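Local coordinates for beta-glucosidase (Saccharopolyspora erythraea D, PDB 5M6G), which probably hydrolyses terminal, non-reducing beta-D-glucosyl residues, releasing beta-D-glucose, as a glycoside hydrolase of family 3, at residues A75-V80 / Y108-R113; D439-Q444 / S456-E461. All coordinates share one frame; numbering follows the deposited sequence.

Interaction 1. Residues A75-V80 / Y108-R113; sequences AGPQAV and YDSYQR
Tyr111 OH donates to Ala75 O over 2.7 Å, and this carbonyl oxygen sits at the edge of the phenol ring, near its plane. The bond meets the C=O at 137°, with the hydroxyl tilted 25° from the carbonyl plane. Pro77 lies over one face of the ring: its CG stands 4.0 Å from the ring centroid and only 11° off the normal, a CH-pi contact, while CD rests 3.8 Å from Tyr111 CE1. Val80 CG2 comes to the ring edge, 3.8 Å from the same CE1. With CG anti to its carbonyl carbon, the Tyr111 ring leaves helix 101-116 toward Pro77. The proline ring also touches Ser110, whose OG is 3.4 Å from Pro77 CG. A water bridges the backbones, donating to Pro77 O and, at 2.7 Å, to Tyr111 O. A leucine in place of Tyr111 would probably leave Ala75 O without its donor and Pro77 without a flat face to rest on. The contact joins the start of helix 77-82 to helix 101-116, and Val88 of strand 87-90 touches both Val80 and Tyr111, beside the parallel strands of the TIM-barrel-type N-terminal domain.

Interaction 2. Residues D439-Q444 / S456-E461; sequences DDIGNQ and SGDITE
Asp440 OD1 takes two backbone N-H groups from opposite faces of its carboxylate plane. Gly457 N reaches it on the syn side at 2.8 Å in a nearly straight bond (174°), and Asn443 N, also at 2.8 Å, on the anti side. Asp440 is the N-cap residue of helix 441-445, and the bond from Asn443 N is the capping bond; the same oxygen also holds the loop. Its CG, anti to the backbone N (chi1 -163°), lies close to Gly457 N. Ser456 OG donates to Asn443 OD1 over 2.5 Å, in the amide plane and on a lone pair, while Asn443 ND2 is bound by Lys436 O. Gly442 N donates to Gly457 O at 2.9 Å. This ties the helix start to the loop leading to helix 465-472 in the family 3 C-terminal domain. A CB on Gly442 would probably crowd Gly457 O and Ile459 CD1, and at the backbone angles of Gly457 (phi 114°) one would be jammed against the preceding carbonyl oxygen. Ile459 CD1 lies 3.6 Å from Gly442 CA. Ile441 points toward the loop, its CG2 4.0 Å from Thr460 CG2 and its CG1 3.7 Å from Asp458 OD1. Thr460 OG1 bonds to Gly139 N.

Overall arrangement
Interactions 1 and 2 lie in the two different family domains of this single-chain enzyme, the first in the N-terminal and the second in the C-terminal range. They follow one another along the chain and do not touch: their centres are 32 Å apart and their nearest atoms about 19 Å. From interaction 2, the side chain of Ile459 is about 12 Å from that of Gly92, which binds sorbitol. Its Thr460 also reaches across to Gly139 of the N-terminal range. A magnesium ion lies about 4 Å from the side chain of Asp458 in interaction 2; in interaction 1 one is more distant, about 11 Å from that of Tyr111, though Tyr108 hydrogen-bonds Asp175, a ligand of a magnesium ion.

Interaction 1. Residues A75-V80 / Y108-R113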
# COMPACT_ATOMS: atom_id res chain seq x y z
N ALA A 75 -21.51 -5.16 -9.49
CA ALA A 75 -22.37 -4.26 -10.25
C ALA A 75 -21.66 -3.83 -11.52
O ALA A 75 -20.62 -3.17 -11.46
CB ALA A 75 -22.76 -3.04 -9.41
N GLY A 76 -22.22 -4.18 -12.67
CA GLY A 76 -21.73 -3.66 -13.92
C GLY A 76 -22.15 -2.23 -14.12
O GLY A 76 -22.86 -1.62 -13.30
N PRO A 77 -21.71 -1.65 -15.24
CA PRO A 77 -22.01 -0.23 -15.51
C PRO A 77 -23.48 0.12 -15.40
O PRO A 77 -23.82 1.10 -14.73
CB PRO A 77 -21.48 -0.05 -16.94
CG PRO A 77 -20.31 -1.03 -17.02
CD PRO A 77 -20.79 -2.24 -16.24
N GLN A 78 -24.36 -0.66 -16.02
CA GLN A 78 -25.78 -0.31 -16.01
C GLN A 78 -26.34 -0.29 -14.59
O GLN A 78 -27.07 0.64 -14.23
CB GLN A 78 -26.57 -1.28 -16.89
CG GLN A 78 -27.97 -0.79 -17.22
CD GLN A 78 -27.95 0.63 -17.73
OE1 GLN A 78 -27.31 0.93 -18.74
NE2 GLN A 78 -28.65 1.53 -17.02
N ALA A 79 -26.01 -1.30 -13.78
CA ALA A 79 -26.51 -1.34 -12.41
C ALA A 79 -25.98 -0.18 -11.58
O ALA A 79 -26.70 0.37 -10.73
CB ALA A 79 -26.13 -2.66 -11.74
N VAL A 80 -24.70 0.18 -11.77
CA VAL A 80 -24.16 1.34 -11.07
C VAL A 80 -24.96 2.58 -11.42
O VAL A 80 -25.35 3.35 -10.53
CB VAL A 80 -22.66 1.51 -11.40
CG1 VAL A 80 -22.15 2.86 -10.88
CG2 VAL A 80 -21.86 0.36 -10.79
N TYR A 108 -12.85 1.18 -17.19
CA TYR A 108 -13.17 2.44 -16.54
C TYR A 108 -14.13 3.28 -17.38
O TYR A 108 -15.15 3.75 -16.88
CB TYR A 108 -11.88 3.22 -16.26
CG TYR A 108 -12.16 4.56 -15.63
CD1 TYR A 108 -12.22 4.70 -14.24
CD2 TYR A 108 -12.41 5.68 -16.42
CE1 TYR A 108 -12.50 5.94 -13.67
CE2 TYR A 108 -12.71 6.90 -15.86
CZ TYR A 108 -12.74 7.03 -14.48
OH TYR A 108 -13.03 8.25 -13.93
N ASP A 109 -13.80 3.48 -18.66
CA ASP A 109 -14.65 4.29 -19.53
C ASP A 109 -16.05 3.70 -19.66
O ASP A 109 -17.03 4.44 -19.82
CB ASP A 109 -14.02 4.44 -20.91
CG ASP A 109 -12.84 5.37 -20.91
OD1 ASP A 109 -12.61 6.04 -19.89
OD2 ASP A 109 -12.16 5.46 -21.95
N SER A 110 -16.15 2.37 -19.62
CA SER A 110 -17.46 1.74 -19.71
C SER A 110 -18.33 2.11 -18.50
O SER A 110 -19.50 2.47 -18.65
CB SER A 110 -17.29 0.22 -19.82
OG SER A 110 -18.53 -0.44 -19.81
N TYR A 111 -17.75 2.03 -17.30
CA TYR A 111 -18.50 2.46 -16.12
C TYR A 111 -18.87 3.94 -16.21
O TYR A 111 -20.00 4.33 -15.91
CB TYR A 111 -17.69 2.19 -14.86
CG TYR A 111 -17.83 0.78 -14.33
CD1 TYR A 111 -18.93 0.42 -13.58
CD2 TYR A 111 -16.84 -0.19 -14.58
CE1 TYR A 111 -19.08 -0.86 -13.08
CE2 TYR A 111 -16.98 -1.48 -14.08
CZ TYR A 111 -18.11 -1.80 -13.33
OH TYR A 111 -18.28 -3.07 -12.81
N GLN A 112 -17.93 4.76 -16.67
CA GLN A 112 -18.16 6.20 -16.71
C GLN A 112 -19.26 6.56 -17.71
O GLN A 112 -20.12 7.40 -17.40
CB GLN A 112 -16.86 6.91 -17.05
CG GLN A 112 -16.87 8.39 -16.75
CD GLN A 112 -17.08 8.67 -15.28
OE1 GLN A 112 -18.21 8.71 -14.82
NE2 GLN A 112 -15.99 8.85 -14.53
N ARG A 113 -19.28 5.92 -18.88
CA ARG A 113 -20.34 6.20 -19.85
C ARG A 113 -21.72 6.00 -19.24
O ARG A 113 -22.64 6.80 -19.46
CB ARG A 113 -20.18 5.32 -21.10
CG ARG A 113 -19.06 5.74 -22.04
CD ARG A 113 -19.24 5.06 -23.40
NE ARG A 113 -19.00 3.63 -23.30
CZ ARG A 113 -17.80 3.07 -23.39
NH1 ARG A 113 -16.72 3.82 -23.60
NH2 ARG A 113 -17.67 1.76 -23.26
O HOH W 1 -21.52 3.08 -14.05

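Interaction 2. Residues D439-Q444 / S456-E461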
# COMPACT_ATOMS: atom_id res chain seq x y z
N ASP A 439 15.11 -15.89 -7.71
CA ASP A 439 14.74 -15.87 -9.12
C ASP A 439 13.22 -15.92 -9.23
O ASP A 439 12.64 -16.78 -9.88
CB ASP A 439 15.37 -17.06 -9.86
CG ASP A 439 15.21 -16.96 -11.37
OD1 ASP A 439 15.21 -15.83 -11.90
OD2 ASP A 439 15.12 -18.01 -12.04
N ASP A 440 12.54 -14.96 -8.59
CA ASP A 440 11.08 -15.06 -8.51
C ASP A 440 10.51 -13.65 -8.41
O ASP A 440 10.58 -13.02 -7.36
CB ASP A 440 10.67 -15.92 -7.32
CG ASP A 440 9.23 -16.39 -7.41
OD1 ASP A 440 8.31 -15.55 -7.31
OD2 ASP A 440 9.01 -17.61 -7.59
N ILE A 441 9.94 -13.18 -9.53
CA ILE A 441 9.34 -11.85 -9.57
C ILE A 441 8.28 -11.71 -8.49
O ILE A 441 8.21 -10.70 -7.78
CB ILE A 441 8.75 -11.59 -10.97
CG1 ILE A 441 9.86 -11.54 -12.02
CG2 ILE A 441 7.90 -10.33 -10.97
CD1 ILE A 441 10.75 -10.32 -11.90
N GLY A 442 7.42 -12.72 -8.36
CA GLY A 442 6.31 -12.60 -7.42
C GLY A 442 6.78 -12.59 -5.98
O GLY A 442 6.27 -11.82 -5.16
N ASN A 443 7.75 -13.44 -5.63
CA ASN A 443 8.27 -13.43 -4.26
C ASN A 443 8.95 -12.10 -3.95
O ASN A 443 8.81 -11.56 -2.85
CB ASN A 443 9.23 -14.59 -4.02
CG ASN A 443 8.54 -15.94 -4.00
OD1 ASN A 443 7.31 -16.03 -3.94
ND2 ASN A 443 9.34 -17.02 -4.05
N GLN A 444 9.71 -11.56 -4.91
CA GLN A 444 10.40 -10.30 -4.64
C GLN A 444 9.42 -9.13 -4.62
O GLN A 444 9.76 -8.06 -4.10
CB GLN A 444 11.51 -10.06 -5.66
CG GLN A 444 11.05 -9.55 -7.03
CD GLN A 444 12.19 -9.50 -8.05
OE1 GLN A 444 13.05 -10.38 -8.07
NE2 GLN A 444 12.18 -8.48 -8.91
N SER A 456 3.84 -16.56 -6.01
CA SER A 456 5.16 -16.89 -6.52
C SER A 456 5.13 -17.07 -8.04
O SER A 456 4.12 -17.47 -8.62
CB SER A 456 5.69 -18.15 -5.85
OG SER A 456 5.77 -17.99 -4.45
N GLY A 457 6.26 -16.79 -8.68
CA GLY A 457 6.41 -17.03 -10.10
C GLY A 457 6.56 -15.73 -10.88
O GLY A 457 6.64 -14.63 -10.33
N ASP A 458 6.57 -15.89 -12.20
CA ASP A 458 6.79 -14.77 -13.13
C ASP A 458 5.45 -14.10 -13.42
O ASP A 458 4.87 -14.22 -14.50
CB ASP A 458 7.46 -15.27 -14.40
CG ASP A 458 8.18 -14.17 -15.13
OD1 ASP A 458 7.95 -12.99 -14.79
OD2 ASP A 458 8.97 -14.46 -16.06
N ILE A 459 4.96 -13.35 -12.43
CA ILE A 459 3.59 -12.85 -12.49
C ILE A 459 3.44 -11.51 -13.19
O ILE A 459 2.31 -11.11 -13.49
CB ILE A 459 2.99 -12.76 -11.07
CG1 ILE A 459 3.78 -11.76 -10.22
CG2 ILE A 459 3.00 -14.12 -10.42
CD1 ILE A 459 3.14 -11.54 -8.80
N THR A 460 4.53 -10.79 -13.43
CA THR A 460 4.45 -9.55 -14.19
C THR A 460 5.84 -9.22 -14.71
O THR A 460 6.82 -9.91 -14.40
CB THR A 460 3.88 -8.39 -13.34
OG1 THR A 460 3.61 -7.26 -14.19
CG2 THR A 460 4.87 -7.98 -12.24
N GLU A 461 5.92 -8.16 -15.50
CA GLU A 461 7.18 -7.84 -16.17
C GLU A 461 8.17 -7.24 -15.19
O GLU A 461 7.83 -6.36 -14.39
CB GLU A 461 6.93 -6.89 -17.34
CG GLU A 461 6.03 -7.50 -18.41
CD GLU A 461 5.68 -6.54 -19.54
OE1 GLU A 461 5.68 -5.31 -19.31
OE2 GLU A 461 5.40 -7.02 -20.66